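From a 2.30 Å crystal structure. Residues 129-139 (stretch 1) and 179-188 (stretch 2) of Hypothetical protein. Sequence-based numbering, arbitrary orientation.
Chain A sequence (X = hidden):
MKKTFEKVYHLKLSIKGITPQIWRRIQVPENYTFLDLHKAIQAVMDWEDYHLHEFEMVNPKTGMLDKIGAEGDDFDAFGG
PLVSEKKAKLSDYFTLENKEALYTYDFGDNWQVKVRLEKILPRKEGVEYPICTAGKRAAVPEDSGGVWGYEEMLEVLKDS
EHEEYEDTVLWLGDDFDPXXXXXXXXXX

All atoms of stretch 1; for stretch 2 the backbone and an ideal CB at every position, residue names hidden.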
# COMPACT_ATOMS: atom_id res chain seq x y z
N TYR A 129 -9.32 -15.03 2.95
CA TYR A 129 -8.18 -14.15 2.70
C TYR A 129 -8.32 -13.48 1.33
O TYR A 129 -8.95 -14.05 0.43
CB TYR A 129 -6.88 -14.93 2.79
CG TYR A 129 -6.61 -15.50 4.16
CD1 TYR A 129 -5.86 -14.79 5.10
CD2 TYR A 129 -7.06 -16.79 4.50
CE1 TYR A 129 -5.58 -15.33 6.38
CE2 TYR A 129 -6.79 -17.34 5.76
CZ TYR A 129 -6.05 -16.60 6.70
OH TYR A 129 -5.78 -17.12 7.95
N PRO A 130 -7.77 -12.25 1.16
CA PRO A 130 -7.01 -11.45 2.11
C PRO A 130 -7.85 -10.83 3.22
O PRO A 130 -9.08 -10.69 3.08
CB PRO A 130 -6.37 -10.36 1.24
CG PRO A 130 -7.02 -10.42 -0.04
CD PRO A 130 -7.93 -11.58 -0.14
N ILE A 131 -7.20 -10.51 4.32
CA ILE A 131 -7.84 -9.77 5.41
C ILE A 131 -7.01 -8.59 5.86
O ILE A 131 -5.79 -8.57 5.69
CB ILE A 131 -8.18 -10.67 6.66
CG1 ILE A 131 -6.93 -11.31 7.28
CG2 ILE A 131 -9.25 -11.70 6.35
CD1 ILE A 131 -7.25 -11.92 8.65
N CYS A 132 -7.66 -7.59 6.45
CA CYS A 132 -6.93 -6.48 7.07
C CYS A 132 -7.14 -6.58 8.55
O CYS A 132 -8.27 -6.52 9.03
CB CYS A 132 -7.42 -5.13 6.53
SG CYS A 132 -6.58 -3.68 7.22
N THR A 133 -6.06 -6.76 9.29
CA THR A 133 -6.19 -6.97 10.71
C THR A 133 -6.10 -5.70 11.56
O THR A 133 -6.63 -5.68 12.68
CB THR A 133 -5.18 -8.00 11.24
OG1 THR A 133 -3.83 -7.52 11.05
CG2 THR A 133 -5.38 -9.38 10.57
N ALA A 134 -5.43 -4.66 11.05
CA ALA A 134 -5.08 -3.45 11.80
C ALA A 134 -4.53 -2.35 10.87
O ALA A 134 -4.07 -2.60 9.75
CB ALA A 134 -4.03 -3.78 12.91
N GLY A 135 -4.59 -1.11 11.34
CA GLY A 135 -4.04 0.01 10.57
C GLY A 135 -4.05 1.28 11.40
O GLY A 135 -4.69 1.32 12.43
N LYS A 136 -3.33 2.30 10.97
CA LYS A 136 -3.41 3.58 11.64
C LYS A 136 -3.45 4.66 10.56
O LYS A 136 -2.70 4.56 9.60
CB LYS A 136 -2.19 3.79 12.53
CG LYS A 136 -2.44 4.48 13.83
CD LYS A 136 -3.13 3.61 14.82
CE LYS A 136 -3.56 4.40 16.03
NZ LYS A 136 -2.62 4.33 17.25
N ARG A 137 -4.33 5.65 10.75
CA ARG A 137 -4.42 6.91 10.02
C ARG A 137 -5.20 6.76 8.73
O ARG A 137 -5.25 5.67 8.16
CB ARG A 137 -3.06 7.56 9.78
CG ARG A 137 -2.22 7.69 11.04
CD ARG A 137 -1.19 8.74 10.88
NE ARG A 137 -1.75 10.07 10.89
CZ ARG A 137 -1.18 11.14 10.35
NH1 ARG A 137 -0.01 11.02 9.71
NH2 ARG A 137 -1.76 12.34 10.45
N ALA A 138 -5.81 7.84 8.27
CA ALA A 138 -6.38 7.89 6.92
C ALA A 138 -5.30 7.75 5.85
O ALA A 138 -4.24 8.38 5.92
CB ALA A 138 -7.18 9.18 6.73
N ALA A 139 -5.56 6.93 4.85
CA ALA A 139 -4.76 6.88 3.64
C ALA A 139 -4.72 8.24 2.91
O ALA A 139 -5.64 9.06 3.00
CB ALA A 139 -5.31 5.81 2.74
N UNK A 179 -7.00 11.05 11.00
CA UNK A 179 -6.73 9.95 11.95
C UNK A 179 -7.72 8.80 11.91
O UNK A 179 -7.61 7.84 12.70
CB UNK A 179 -6.70 10.51 13.37
N UNK A 180 -8.71 8.89 11.02
CA UNK A 180 -9.72 7.85 10.96
C UNK A 180 -9.31 6.67 10.10
O UNK A 180 -9.02 6.82 8.91
CB UNK A 180 -11.03 8.43 10.43
N UNK A 181 -9.29 5.48 10.70
CA UNK A 181 -9.19 4.25 9.94
C UNK A 181 -9.91 3.16 10.73
O UNK A 181 -9.84 3.15 11.95
CB UNK A 181 -7.73 3.88 9.67
N UNK A 182 -10.55 2.23 10.03
CA UNK A 182 -11.20 1.10 10.64
C UNK A 182 -10.91 -0.08 9.71
O UNK A 182 -11.28 -0.03 8.54
CB UNK A 182 -12.70 1.34 10.84
N UNK A 183 -10.22 -1.13 10.20
CA UNK A 183 -9.88 -2.22 9.28
C UNK A 183 -11.07 -2.93 8.62
O UNK A 183 -10.89 -3.55 7.58
CB UNK A 183 -9.05 -3.26 10.04
N UNK A 184 -12.26 -2.81 9.21
CA UNK A 184 -13.48 -3.39 8.70
C UNK A 184 -14.12 -2.59 7.55
O UNK A 184 -15.14 -3.04 6.99
CB UNK A 184 -14.48 -3.53 9.85
N UNK A 185 -13.58 -1.41 7.26
CA UNK A 185 -14.00 -0.63 6.09
C UNK A 185 -13.35 -1.13 4.78
O UNK A 185 -13.84 -0.84 3.69
CB UNK A 185 -13.65 0.84 6.31
N UNK A 186 -12.23 -1.83 4.91
CA UNK A 186 -11.50 -2.32 3.75
C UNK A 186 -12.24 -3.44 3.04
O UNK A 186 -12.69 -4.40 3.67
CB UNK A 186 -10.11 -2.80 4.17
N UNK A 187 -12.33 -3.33 1.72
CA UNK A 187 -13.01 -4.33 0.93
C UNK A 187 -12.08 -4.87 -0.17
O UNK A 187 -11.64 -4.12 -1.07
CB UNK A 187 -14.29 -3.74 0.32
N UNK A 188 -11.77 -6.16 -0.12
CA UNK A 188 -10.80 -6.72 -1.06
C UNK A 188 -11.38 -7.25 -2.36
O UNK A 188 -12.51 -7.77 -2.38
CB UNK A 188 -10.04 -7.85 -0.37

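Position 179 lies beside Arg-137, with the two CA atoms 4.3 Å apart. Its CA-to-CB bond points away from stretch 1, so a short side chain would add little. The guanidinium of Arg-137 offers NE and NH2, and a side chain that folds back would suit. Glu suits best; Gln could also accept, without the charge. The residue is Glu-179. With chi1 and chi2 both m, its carboxylate returns to form a two-point salt bridge: Arg-137 NE to Glu-179 OE1 is 2.9 Å, and Arg-137 NH2 to Glu-179 OE2 is 2.9 Å. A water joins the backbones too, accepting from Arg-137 N at 2.9 Å and donating to Glu-179 O at 2.5 Å.

Position 180 points away, and many side chains would fit. It is Tyr-180; its OH bonds to the side chain at 185.

Position 181 has extended angles (-150/145) and points toward stretch 1. Gly-135 presents no side chain, which leaves room for a large apolar or aromatic group: Leu, Met or Phe. Phe-181 occupies it. Phe-181 CE2 lies 3.3 Å from Gly-135 CA, where an ideal CB on the glycine would clash with the ring. Cys-132 SG meets the ring at its edge, 3.8 Å from Phe-181 CZ.

Position 182 points away with nothing of stretch 1 near, so polar residues are reasonable. Asp-182 OD1 accepts from the backbone N of 184 (3.1 Å).

Position 183 points toward stretch 1, its ideal CB 3.5 Å from Cys-132 O. A compact apolar residue suits, and phi of -60° permits proline; Ala or Val are alternatives. Pro-183 packs its CB 3.8 Å from Cys-132 SG.

Positions 184 and 185 make no contact with stretch 1, and polar residues would serve. Lys-184 NZ forms a salt bridge with Asp-182 OD1, a weak hydrogen bond at 3.3 Å. Asp-185 OD2 accepts from Tyr-180 OH at 2.7 Å.

Position 186 points toward Cys-132, with 4.3 Å from its ideal CB to Cys-132 CB. A small or branched apolar residue would suit. Val-186 CG2 reaches Cys-132 SG at 4.3 Å.

Position 187 is out of reach of stretch 1; most residues, polar ones included, would do. It is Ser-187.

Position 188 points toward Pro-130, its ideal CB 4.0 Å from Pro-130 CG. A flat aromatic or long apolar side chain could cover the proline. Phe-188 does so: Pro-130 CB sits over one ring face, 4.1 Å from the Phe-188 ring centroid, and Phe-188 CZ reaches Cys-132 CB at 4.0 Å.

Stretch 2 179-188: EYFDPKDVSF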
# COMPACT_ATOMS: atom_id res chain seq x y z
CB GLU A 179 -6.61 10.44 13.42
CG GLU A 179 -5.70 11.65 13.63
CD GLU A 179 -4.39 11.51 12.88
OE1 GLU A 179 -3.80 10.38 12.87
OE2 GLU A 179 -3.93 12.52 12.31
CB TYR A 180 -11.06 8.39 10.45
CG TYR A 180 -12.04 7.26 10.29
CD1 TYR A 180 -12.59 6.63 11.41
CD2 TYR A 180 -12.39 6.78 9.02
CE1 TYR A 180 -13.48 5.57 11.29
CE2 TYR A 180 -13.29 5.70 8.88
CZ TYR A 180 -13.81 5.11 10.02
OH TYR A 180 -14.69 4.05 9.91
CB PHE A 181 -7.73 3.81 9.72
CG PHE A 181 -7.62 2.45 9.03
CD1 PHE A 181 -8.10 2.26 7.73
CD2 PHE A 181 -7.06 1.38 9.68
CE1 PHE A 181 -8.03 1.02 7.10
CE2 PHE A 181 -6.98 0.13 9.04
CZ PHE A 181 -7.45 -0.04 7.75
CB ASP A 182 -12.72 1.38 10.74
CG ASP A 182 -13.50 0.28 11.45
OD1 ASP A 182 -13.02 -0.87 11.51
OD2 ASP A 182 -14.62 0.56 11.93
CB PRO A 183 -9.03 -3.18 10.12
CG PRO A 183 -9.13 -2.72 11.53
CD PRO A 183 -9.68 -1.33 11.56
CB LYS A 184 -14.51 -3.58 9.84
CG LYS A 184 -14.13 -4.60 10.89
CD LYS A 184 -15.35 -5.01 11.73
CE LYS A 184 -15.38 -4.41 13.14
NZ LYS A 184 -15.07 -2.94 13.15
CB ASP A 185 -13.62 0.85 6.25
CG ASP A 185 -14.45 1.57 7.29
OD1 ASP A 185 -15.54 1.05 7.66
OD2 ASP A 185 -13.99 2.68 7.73
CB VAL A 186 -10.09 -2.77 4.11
CG1 VAL A 186 -9.38 -3.34 2.88
CG2 VAL A 186 -9.31 -1.60 4.70
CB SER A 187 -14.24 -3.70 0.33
OG SER A 187 -15.21 -4.69 0.28
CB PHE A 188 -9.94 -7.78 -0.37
CG PHE A 188 -9.04 -7.23 0.68
CD1 PHE A 188 -7.78 -6.70 0.34
CD2 PHE A 188 -9.42 -7.26 2.00
CE1 PHE A 188 -6.93 -6.19 1.33
CE2 PHE A 188 -8.59 -6.75 3.01
CZ PHE A 188 -7.33 -6.22 2.67
O HOH W 1 -6.07 5.95 13.08
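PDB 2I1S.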